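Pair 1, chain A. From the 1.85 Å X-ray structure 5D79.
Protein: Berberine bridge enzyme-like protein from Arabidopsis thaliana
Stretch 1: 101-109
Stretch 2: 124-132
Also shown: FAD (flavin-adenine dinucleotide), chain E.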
# COMPACT_ATOMS: atom_id res chain seq x y z
N GLY A 101 -14.35 12.25 -24.23
CA GLY A 101 -13.75 13.17 -23.28
C GLY A 101 -14.08 12.86 -21.84
O GLY A 101 -14.15 13.75 -21.00
N ILE A 102 -14.28 11.58 -21.54
CA ILE A 102 -14.61 11.20 -20.19
C ILE A 102 -13.38 10.74 -19.41
O ILE A 102 -12.60 9.89 -19.86
CB ILE A 102 -15.67 10.11 -20.16
CG1 ILE A 102 -17.02 10.72 -20.54
CG2 ILE A 102 -15.77 9.50 -18.79
CD1 ILE A 102 -17.51 11.75 -19.55
N HIS A 103 -13.22 11.33 -18.24
CA HIS A 103 -12.14 11.03 -17.32
C HIS A 103 -12.52 9.81 -16.49
O HIS A 103 -13.67 9.69 -16.09
CB HIS A 103 -11.88 12.25 -16.45
CG HIS A 103 -10.78 12.07 -15.46
ND1 HIS A 103 -9.57 11.52 -15.78
CD2 HIS A 103 -10.72 12.39 -14.14
CE1 HIS A 103 -8.80 11.49 -14.70
NE2 HIS A 103 -9.48 12.01 -13.70
N VAL A 104 -11.58 8.90 -16.23
CA VAL A 104 -11.89 7.74 -15.39
C VAL A 104 -10.94 7.58 -14.22
O VAL A 104 -9.85 8.15 -14.22
CB VAL A 104 -11.88 6.42 -16.18
CG1 VAL A 104 -12.77 6.52 -17.40
CG2 VAL A 104 -10.46 6.05 -16.57
N ARG A 105 -11.37 6.80 -13.23
CA ARG A 105 -10.51 6.37 -12.14
C ARG A 105 -10.66 4.87 -11.98
O ARG A 105 -11.76 4.35 -12.13
CB ARG A 105 -10.85 7.08 -10.84
CG ARG A 105 -10.53 8.56 -10.84
CD ARG A 105 -9.03 8.81 -10.99
NE ARG A 105 -8.76 10.22 -11.23
CZ ARG A 105 -8.44 11.10 -10.29
NH1 ARG A 105 -8.33 10.72 -9.03
NH2 ARG A 105 -8.20 12.36 -10.62
N THR A 106 -9.57 4.17 -11.68
CA THR A 106 -9.62 2.71 -11.56
C THR A 106 -9.53 2.25 -10.11
O THR A 106 -8.57 2.57 -9.40
CB THR A 106 -8.48 2.05 -12.34
OG1 THR A 106 -8.67 2.29 -13.73
CG2 THR A 106 -8.47 0.55 -12.10
N ARG A 107 -10.52 1.48 -9.66
CA ARG A 107 -10.51 0.98 -8.30
C ARG A 107 -10.37 -0.54 -8.24
O ARG A 107 -11.07 -1.26 -8.95
CB ARG A 107 -11.78 1.40 -7.56
CG ARG A 107 -11.78 0.99 -6.10
CD ARG A 107 -12.80 1.73 -5.28
NE ARG A 107 -14.16 1.31 -5.58
CZ ARG A 107 -15.25 1.85 -5.06
NH1 ARG A 107 -15.13 2.86 -4.20
NH2 ARG A 107 -16.45 1.39 -5.38
N SER A 108 -9.44 -1.02 -7.41
CA SER A 108 -9.36 -2.45 -7.10
C SER A 108 -10.10 -2.76 -5.81
O SER A 108 -11.21 -3.27 -5.84
CB SER A 108 -7.91 -2.92 -7.00
OG SER A 108 -7.25 -2.79 -8.24
N ALA A 109 -9.51 -2.44 -4.67
CA ALA A 109 -10.18 -2.71 -3.40
C ALA A 109 -10.27 -1.46 -2.55
O ALA A 109 -10.76 -1.50 -1.43
CB ALA A 109 -9.48 -3.83 -2.64
N PRO A 124 -15.62 16.08 -13.80
CA PRO A 124 -16.49 14.89 -13.79
C PRO A 124 -15.78 13.62 -14.26
O PRO A 124 -14.96 13.66 -15.18
CB PRO A 124 -17.62 15.28 -14.75
CG PRO A 124 -17.64 16.77 -14.71
CD PRO A 124 -16.22 17.19 -14.56
N PHE A 125 -16.10 12.49 -13.64
CA PHE A 125 -15.38 11.25 -13.92
C PHE A 125 -16.27 10.03 -13.81
O PHE A 125 -17.41 10.11 -13.36
CB PHE A 125 -14.19 11.11 -12.96
CG PHE A 125 -14.58 10.81 -11.54
CD1 PHE A 125 -15.07 11.81 -10.71
CD2 PHE A 125 -14.46 9.52 -11.03
CE1 PHE A 125 -15.43 11.53 -9.39
CE2 PHE A 125 -14.81 9.24 -9.71
CZ PHE A 125 -15.30 10.25 -8.90
N ALA A 126 -15.73 8.89 -14.21
CA ALA A 126 -16.38 7.61 -14.02
C ALA A 126 -15.40 6.68 -13.30
O ALA A 126 -14.21 7.00 -13.21
CB ALA A 126 -16.81 7.03 -15.35
N VAL A 127 -15.90 5.56 -12.79
CA VAL A 127 -15.06 4.60 -12.06
C VAL A 127 -15.05 3.23 -12.72
O VAL A 127 -16.09 2.66 -13.00
CB VAL A 127 -15.55 4.43 -10.59
CG1 VAL A 127 -14.88 3.23 -9.94
CG2 VAL A 127 -15.29 5.69 -9.78
N ILE A 128 -13.85 2.70 -12.98
CA ILE A 128 -13.67 1.30 -13.37
C ILE A 128 -13.37 0.45 -12.11
O ILE A 128 -12.21 0.34 -11.69
CB ILE A 128 -12.51 1.13 -14.39
CG1 ILE A 128 -12.59 2.16 -15.51
CG2 ILE A 128 -12.51 -0.28 -14.97
CD1 ILE A 128 -11.39 2.16 -16.42
N ASP A 129 -14.42 -0.12 -11.53
CA ASP A 129 -14.30 -0.96 -10.33
C ASP A 129 -13.99 -2.40 -10.76
O ASP A 129 -14.77 -3.01 -11.50
CB ASP A 129 -15.58 -0.88 -9.50
CG ASP A 129 -15.46 -1.52 -8.10
OD1 ASP A 129 -14.98 -2.66 -7.98
OD2 ASP A 129 -15.87 -0.86 -7.11
N LEU A 130 -12.87 -2.94 -10.28
CA LEU A 130 -12.36 -4.23 -10.75
C LEU A 130 -12.81 -5.41 -9.91
O LEU A 130 -12.28 -6.50 -10.03
CB LEU A 130 -10.84 -4.21 -10.79
CG LEU A 130 -10.25 -3.18 -11.74
CD1 LEU A 130 -8.76 -3.07 -11.56
CD2 LEU A 130 -10.58 -3.56 -13.17
N ARG A 131 -13.82 -5.18 -9.07
CA ARG A 131 -14.29 -6.18 -8.12
C ARG A 131 -14.65 -7.54 -8.73
O ARG A 131 -14.59 -8.55 -8.05
CB ARG A 131 -15.50 -5.63 -7.38
CG ARG A 131 -16.76 -5.47 -8.22
CD ARG A 131 -17.83 -4.85 -7.38
NE ARG A 131 -17.25 -3.79 -6.57
CZ ARG A 131 -17.91 -3.07 -5.68
NH1 ARG A 131 -19.20 -3.29 -5.47
NH2 ARG A 131 -17.28 -2.13 -4.99
N ASN A 132 -15.03 -7.56 -10.01
CA ASN A 132 -15.46 -8.80 -10.66
C ASN A 132 -14.32 -9.60 -11.27
O ASN A 132 -14.47 -10.78 -11.57
CB ASN A 132 -16.49 -8.49 -11.75
CG ASN A 132 -17.83 -8.07 -11.19
OD1 ASN A 132 -18.16 -8.39 -10.04
ND2 ASN A 132 -18.61 -7.35 -11.99
PA FAD E . -7.23 1.40 -4.64
O1A FAD E . -7.83 2.64 -4.03
O2A FAD E . -8.26 0.53 -5.33
O5B FAD E . -6.02 1.81 -5.62
C5B FAD E . -5.04 2.75 -5.23
C4B FAD E . -4.34 3.42 -6.43
O4B FAD E . -3.96 2.42 -7.36
C3B FAD E . -5.28 4.38 -7.15
O3B FAD E . -4.58 5.50 -7.64
C2B FAD E . -5.82 3.53 -8.29
O2B FAD E . -6.21 4.31 -9.41
C1B FAD E . -4.68 2.56 -8.57
N9A FAD E . -5.10 1.24 -9.08
C8A FAD E . -5.81 0.25 -8.44
N7A FAD E . -5.95 -0.80 -9.29
C5A FAD E . -5.34 -0.50 -10.46
C6A FAD E . -5.17 -1.19 -11.66
N6A FAD E . -5.45 -2.49 -11.74
N1A FAD E . -4.48 -0.60 -12.70
C2A FAD E . -3.94 0.66 -12.54
N3A FAD E . -4.12 1.34 -11.35
C4A FAD E . -4.80 0.78 -10.33
N1 FAD E . 0.71 -0.69 2.01
C2 FAD E . 1.90 -1.34 2.30
O2 FAD E . 2.71 -1.60 1.41
N3 FAD E . 2.16 -1.72 3.62
C4 FAD E . 1.25 -1.45 4.63
O4 FAD E . 1.47 -1.89 5.76
C4X FAD E . 0.05 -0.81 4.33
N5 FAD E . -0.93 -0.64 5.29
C5X FAD E . -2.22 -0.30 4.89
C6 FAD E . -3.29 -0.36 5.78
C7 FAD E . -4.58 -0.00 5.37
C7M FAD E . -5.72 -0.06 6.34
C8 FAD E . -4.81 0.38 4.05
C8M FAD E . -6.17 0.79 3.59
C9 FAD E . -3.74 0.45 3.16
C9A FAD E . -2.44 0.16 3.59
N10 FAD E . -1.36 0.26 2.72
C10 FAD E . -0.22 -0.46 3.00
C1' FAD E . -1.47 1.06 1.46
C2' FAD E . -1.96 0.27 0.27
O2' FAD E . -0.98 -0.69 -0.08
C3' FAD E . -2.21 1.25 -0.87
O3' FAD E . -3.28 2.09 -0.50
C4' FAD E . -2.60 0.55 -2.15
O4' FAD E . -2.31 1.38 -3.25
C5' FAD E . -4.10 0.33 -2.16
O5' FAD E . -4.41 -0.60 -3.17
P FAD E . -5.96 -0.92 -3.42
O1P FAD E . -6.12 -1.70 -4.70
O2P FAD E . -6.56 -1.67 -2.25
O3P FAD E . -6.54 0.58 -3.43
O HOH W 1 -13.87 -2.60 -5.74

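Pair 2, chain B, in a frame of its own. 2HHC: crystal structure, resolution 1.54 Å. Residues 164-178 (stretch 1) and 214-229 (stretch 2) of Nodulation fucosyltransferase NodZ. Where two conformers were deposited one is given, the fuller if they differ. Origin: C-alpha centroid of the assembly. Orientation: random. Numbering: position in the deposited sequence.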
# COMPACT_ATOMS: atom_id res chain seq x y z
N GLU B 164 18.95 -15.06 2.61
CA GLU B 164 18.67 -16.45 2.91
C GLU B 164 17.95 -17.17 1.78
O GLU B 164 18.12 -18.38 1.65
CB GLU B 164 17.84 -16.55 4.21
CG GLU B 164 18.64 -16.27 5.44
CD GLU B 164 17.86 -15.75 6.62
OE1 GLU B 164 16.60 -15.62 6.52
OE2 GLU B 164 18.54 -15.40 7.63
N HIS B 165 17.18 -16.47 0.96
CA HIS B 165 16.26 -17.12 -0.03
C HIS B 165 16.33 -16.54 -1.44
O HIS B 165 16.17 -17.28 -2.42
CB HIS B 165 14.81 -16.98 0.42
CG HIS B 165 14.53 -17.55 1.77
ND1 HIS B 165 14.39 -18.91 1.97
CD2 HIS B 165 14.34 -16.96 2.97
CE1 HIS B 165 14.16 -19.12 3.25
NE2 HIS B 165 14.12 -17.96 3.88
N PHE B 166 16.52 -15.24 -1.56
CA PHE B 166 16.46 -14.50 -2.82
C PHE B 166 17.80 -14.44 -3.57
O PHE B 166 17.85 -14.62 -4.80
CB PHE B 166 15.98 -13.08 -2.59
CG PHE B 166 14.51 -12.93 -2.41
CD1 PHE B 166 13.89 -13.42 -1.28
CD2 PHE B 166 13.76 -12.30 -3.37
CE1 PHE B 166 12.46 -13.25 -1.12
CE2 PHE B 166 12.43 -12.16 -3.23
CZ PHE B 166 11.78 -12.64 -2.11
N SER B 167 18.90 -14.18 -2.84
CA SER B 167 20.19 -14.08 -3.45
C SER B 167 20.54 -15.38 -4.16
O SER B 167 20.39 -16.47 -3.63
CB SER B 167 21.23 -13.73 -2.37
OG SER B 167 22.52 -13.69 -2.93
N GLY B 168 21.03 -15.25 -5.39
CA GLY B 168 21.45 -16.40 -6.15
C GLY B 168 20.33 -17.06 -6.92
O GLY B 168 20.57 -18.02 -7.62
N HIS B 169 19.11 -16.55 -6.76
CA HIS B 169 17.92 -17.23 -7.28
C HIS B 169 17.00 -16.28 -8.05
O HIS B 169 17.12 -15.08 -7.94
CB HIS B 169 17.15 -17.88 -6.13
CG HIS B 169 17.83 -19.10 -5.57
ND1 HIS B 169 18.84 -19.03 -4.63
CD2 HIS B 169 17.67 -20.41 -5.85
CE1 HIS B 169 19.26 -20.25 -4.35
NE2 HIS B 169 18.56 -21.11 -5.07
N SER B 170 16.11 -16.86 -8.86
CA SER B 170 15.08 -16.11 -9.54
C SER B 170 13.79 -16.45 -8.82
O SER B 170 13.37 -17.63 -8.82
CB SER B 170 14.97 -16.54 -11.01
OG SER B 170 16.06 -16.01 -11.74
N ILE B 171 13.16 -15.46 -8.19
CA ILE B 171 12.02 -15.74 -7.33
C ILE B 171 10.73 -15.38 -8.02
O ILE B 171 10.56 -14.27 -8.55
CB ILE B 171 12.14 -14.99 -5.98
CG1 ILE B 171 13.46 -15.31 -5.29
CG2 ILE B 171 10.97 -15.27 -5.07
CD1 ILE B 171 13.77 -16.73 -5.03
N ILE B 172 9.80 -16.31 -7.97
CA ILE B 172 8.44 -16.07 -8.38
C ILE B 172 7.66 -15.75 -7.11
O ILE B 172 7.44 -16.64 -6.24
CB ILE B 172 7.85 -17.30 -9.06
CG1 ILE B 172 8.59 -17.57 -10.35
CG2 ILE B 172 6.37 -17.09 -9.39
CD1 ILE B 172 8.34 -18.96 -10.93
N GLY B 173 7.19 -14.50 -7.01
CA GLY B 173 6.36 -14.13 -5.86
C GLY B 173 4.88 -14.34 -6.13
O GLY B 173 4.38 -14.14 -7.28
N VAL B 174 4.15 -14.78 -5.12
CA VAL B 174 2.74 -15.12 -5.26
C VAL B 174 1.99 -14.49 -4.10
O VAL B 174 2.26 -14.81 -2.95
CB VAL B 174 2.52 -16.62 -5.26
CG1 VAL B 174 1.07 -16.92 -5.61
CG2 VAL B 174 3.44 -17.34 -6.25
N HIS B 175 1.06 -13.59 -4.37
CA HIS B 175 0.21 -13.05 -3.33
C HIS B 175 -1.17 -13.63 -3.50
O HIS B 175 -1.80 -13.49 -4.56
CB HIS B 175 0.15 -11.51 -3.42
CG HIS B 175 -0.81 -10.88 -2.46
ND1 HIS B 175 -1.79 -10.00 -2.86
CD2 HIS B 175 -0.96 -11.00 -1.11
CE1 HIS B 175 -2.50 -9.61 -1.81
NE2 HIS B 175 -2.00 -10.20 -0.73
N VAL B 176 -1.66 -14.31 -2.46
CA VAL B 176 -3.01 -14.85 -2.48
C VAL B 176 -3.79 -14.26 -1.32
O VAL B 176 -3.55 -14.59 -0.16
CB VAL B 176 -3.01 -16.43 -2.38
CG1 VAL B 176 -4.43 -16.93 -2.43
CG2 VAL B 176 -2.15 -17.03 -3.46
N ARG B 177 -4.71 -13.38 -1.64
CA ARG B 177 -5.56 -12.80 -0.62
C ARG B 177 -6.89 -13.50 -0.72
O ARG B 177 -7.47 -13.61 -1.81
CB ARG B 177 -5.73 -11.31 -0.82
CG ARG B 177 -6.68 -10.62 0.20
N HIS B 178 -7.36 -14.01 0.41
CA HIS B 178 -8.77 -14.37 0.54
C HIS B 178 -9.22 -14.39 2.00
O HIS B 178 -9.53 -13.33 2.54
N PRO B 214 17.14 -16.52 -15.33
CA PRO B 214 18.61 -16.65 -15.35
C PRO B 214 19.23 -17.45 -14.20
O PRO B 214 20.35 -17.93 -14.31
CB PRO B 214 19.08 -15.21 -15.30
CG PRO B 214 18.04 -14.52 -14.59
CD PRO B 214 16.73 -15.16 -15.00
N LYS B 215 18.50 -17.57 -13.09
CA LYS B 215 18.99 -18.29 -11.91
C LYS B 215 17.95 -19.32 -11.46
O LYS B 215 16.82 -19.29 -11.95
CB LYS B 215 19.29 -17.30 -10.79
CG LYS B 215 20.32 -16.22 -11.22
CD LYS B 215 20.65 -15.28 -10.09
N PRO B 216 18.36 -20.28 -10.59
CA PRO B 216 17.42 -21.29 -10.15
C PRO B 216 16.24 -20.69 -9.45
O PRO B 216 16.39 -19.75 -8.70
CB PRO B 216 18.25 -22.16 -9.20
CG PRO B 216 19.68 -21.94 -9.62
CD PRO B 216 19.72 -20.50 -10.03
N VAL B 217 15.07 -21.26 -9.73
CA VAL B 217 13.78 -20.69 -9.36
C VAL B 217 13.36 -21.18 -7.98
O VAL B 217 13.51 -22.34 -7.64
CB VAL B 217 12.72 -21.09 -10.44
CG1 VAL B 217 11.33 -20.85 -9.93
CG2 VAL B 217 13.01 -20.32 -11.76
N LYS B 218 12.78 -20.26 -7.22
CA LYS B 218 12.01 -20.61 -6.02
C LYS B 218 10.72 -19.80 -6.04
O LYS B 218 10.63 -18.84 -6.79
CB LYS B 218 12.84 -20.35 -4.76
CG LYS B 218 14.19 -21.09 -4.66
CD LYS B 218 14.97 -20.62 -3.46
N VAL B 219 9.74 -20.22 -5.22
CA VAL B 219 8.41 -19.62 -5.17
C VAL B 219 8.23 -19.02 -3.76
O VAL B 219 8.26 -19.77 -2.77
CB VAL B 219 7.31 -20.63 -5.49
CG1 VAL B 219 5.99 -20.01 -5.32
CG2 VAL B 219 7.45 -21.18 -6.89
N PHE B 220 8.01 -17.70 -3.71
CA PHE B 220 7.78 -16.95 -2.47
C PHE B 220 6.29 -16.71 -2.33
O PHE B 220 5.69 -15.97 -3.11
CB PHE B 220 8.56 -15.65 -2.53
CG PHE B 220 8.30 -14.71 -1.39
CD1 PHE B 220 8.40 -15.13 -0.08
CD2 PHE B 220 8.04 -13.35 -1.63
CE1 PHE B 220 8.18 -14.24 0.96
CE2 PHE B 220 7.79 -12.48 -0.54
CZ PHE B 220 7.91 -12.90 0.72
N LEU B 221 5.70 -17.31 -1.31
CA LEU B 221 4.28 -17.23 -1.13
C LEU B 221 3.92 -16.27 0.00
O LEU B 221 4.40 -16.42 1.12
CB LEU B 221 3.71 -18.63 -0.82
CG LEU B 221 2.18 -18.72 -0.69
CD1 LEU B 221 1.38 -18.21 -1.91
CD2 LEU B 221 1.79 -20.14 -0.40
N CYS B 222 3.00 -15.36 -0.27
CA CYS B 222 2.48 -14.38 0.68
C CYS B 222 0.99 -14.61 0.75
O CYS B 222 0.24 -14.20 -0.15
CB CYS B 222 2.80 -12.97 0.19
SG CYS B 222 4.54 -12.64 0.19
N THR B 223 0.53 -15.24 1.80
CA THR B 223 -0.91 -15.47 1.99
C THR B 223 -1.27 -15.37 3.46
O THR B 223 -0.46 -15.63 4.32
CB THR B 223 -1.31 -16.84 1.42
OG1 THR B 223 -2.73 -17.02 1.49
CG2 THR B 223 -0.64 -17.96 2.23
N ASP B 224 -2.51 -14.97 3.71
CA ASP B 224 -3.06 -14.91 5.04
C ASP B 224 -3.64 -16.26 5.50
O ASP B 224 -4.08 -16.39 6.67
CB ASP B 224 -4.17 -13.82 5.07
CG ASP B 224 -5.30 -14.04 3.97
OD1 ASP B 224 -5.23 -15.01 3.16
OD2 ASP B 224 -6.29 -13.26 3.93
N SER B 225 -3.67 -17.26 4.61
CA SER B 225 -4.25 -18.57 4.92
C SER B 225 -3.24 -19.69 5.10
O SER B 225 -2.53 -20.02 4.16
CB SER B 225 -5.18 -18.97 3.80
OG SER B 225 -5.63 -20.31 3.99
N ALA B 226 -3.27 -20.34 6.27
CA ALA B 226 -2.34 -21.43 6.62
C ALA B 226 -2.57 -22.61 5.70
O ALA B 226 -1.63 -23.32 5.34
CB ALA B 226 -2.53 -21.85 8.03
N GLN B 227 -3.83 -22.77 5.30
CA GLN B 227 -4.28 -23.86 4.47
C GLN B 227 -3.73 -23.67 3.06
O GLN B 227 -3.22 -24.62 2.48
CB GLN B 227 -5.80 -23.96 4.48
N VAL B 228 -3.84 -22.46 2.51
CA VAL B 228 -3.21 -22.17 1.21
C VAL B 228 -1.72 -22.40 1.25
O VAL B 228 -1.16 -23.01 0.34
CB VAL B 228 -3.56 -20.74 0.69
CG1 VAL B 228 -2.81 -20.40 -0.61
CG2 VAL B 228 -5.06 -20.59 0.50
N LEU B 229 -1.04 -21.90 2.27
CA LEU B 229 0.39 -22.12 2.41
C LEU B 229 0.73 -23.62 2.35
O LEU B 229 1.61 -24.06 1.63
CB LEU B 229 0.90 -21.51 3.73
CG LEU B 229 2.39 -21.75 3.95
CD1 LEU B 229 3.25 -21.21 2.87
CD2 LEU B 229 2.82 -21.17 5.36

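Both pairs are two neighbouring parallel β-strands, and the N, CA and C atoms of 14 central residues superpose with an RMSD of 0.6 Å. In pair 1, strand 103-107 runs beside strand 125-129 with 30° between their directions; in pair 2, strands 170-176 and 217-223 diverge by 24°. The axes approach to 4.4 Å and 4.6 Å, respectively. The matched register is Val A104 with Ala A126 and Ile B171 with Lys B218, then Arg A105–Val A127 and Ile B172–Val B219, Thr A106–Ile A128 and Gly B173–Phe B220, and Arg A107–Asp A129 and Val B174–Leu B221.

The same parallel ladder joins the strands. Arg A105 and Arg A107 in pair 1, like Ile B172 and Val B174 in pair 2, each accept from one residue of the partner strand and donate to another. Thus Arg A105 N donates to Ala A126 O (2.8 Å) and Ile A128 N to Arg A105 O (2.8 Å); at the equivalent places Ile B172 N donates to Lys B218 O (2.9 Å) and Phe B220 N to Ile B172 O (2.8 Å). CA-H...O contacts fill in between, as from Val A127 CA to Arg A105 O (3.3 Å) and Val B219 CA to Ile B172 O (3.3 Å).

The chemistry differs clearly on the face carrying Arg A107 and Asp A129. There pair 1 uses charge: Arg A107 NH2 lies 2.9 Å from Asp A129 OD2 in a salt bridge, with the carboxylate oxygen at the edge of the guanidinium. Arg A131 NH2 also reaches Asp A129 OD2 (2.8 Å), so one carboxylate serves two arginines and offsets the proximity of Arg A107 NH2 and Arg A131 NH2 (3.6 Å). At the matching positions pair 2 is apolar: Val B174 CB meets Leu B221 CD1 at 3.9 Å, while Val B174 CG2 packs against Val B219 CG1 (3.8 Å). The side-chain centres of Asp A129 and Leu B221 fall only 0.3 Å apart, one place filled by opposite chemistry.

On the other face, Thr A106 matches Gly B173, and Ile A128 matches Phe B220. Thr A106 OG1 lies 3.8 Å from Ile A128 CD1, which also meets Val A104 CG2 (4.0 Å). Gly B173 has no side chain to offer Phe B220; as Ile A128 does with Val A104, Phe B220 packs on the matching Ile B171 (Phe B220 CB to Ile B171 CG2, 3.5 Å). What pair 2 adds is the ring, whose face receives the edge of Phe B166, the centroids 5.5 Å apart and the planes at 70°. Nearby, Lys B218 CD lies over the His B169 ring, 3.9 Å from its centroid; the matching Ala A126 and Ile A102 make a slighter contact, CB to CG2 at 4.4 Å.

Beyond its strand, pair 1 binds the flavin cofactor: Ser A108 N donates to FAD O2A (2.8 Å) and Ser A108 OG to FAD N7A (2.6 Å). The matching His B175 instead remains within the pair 2 strand.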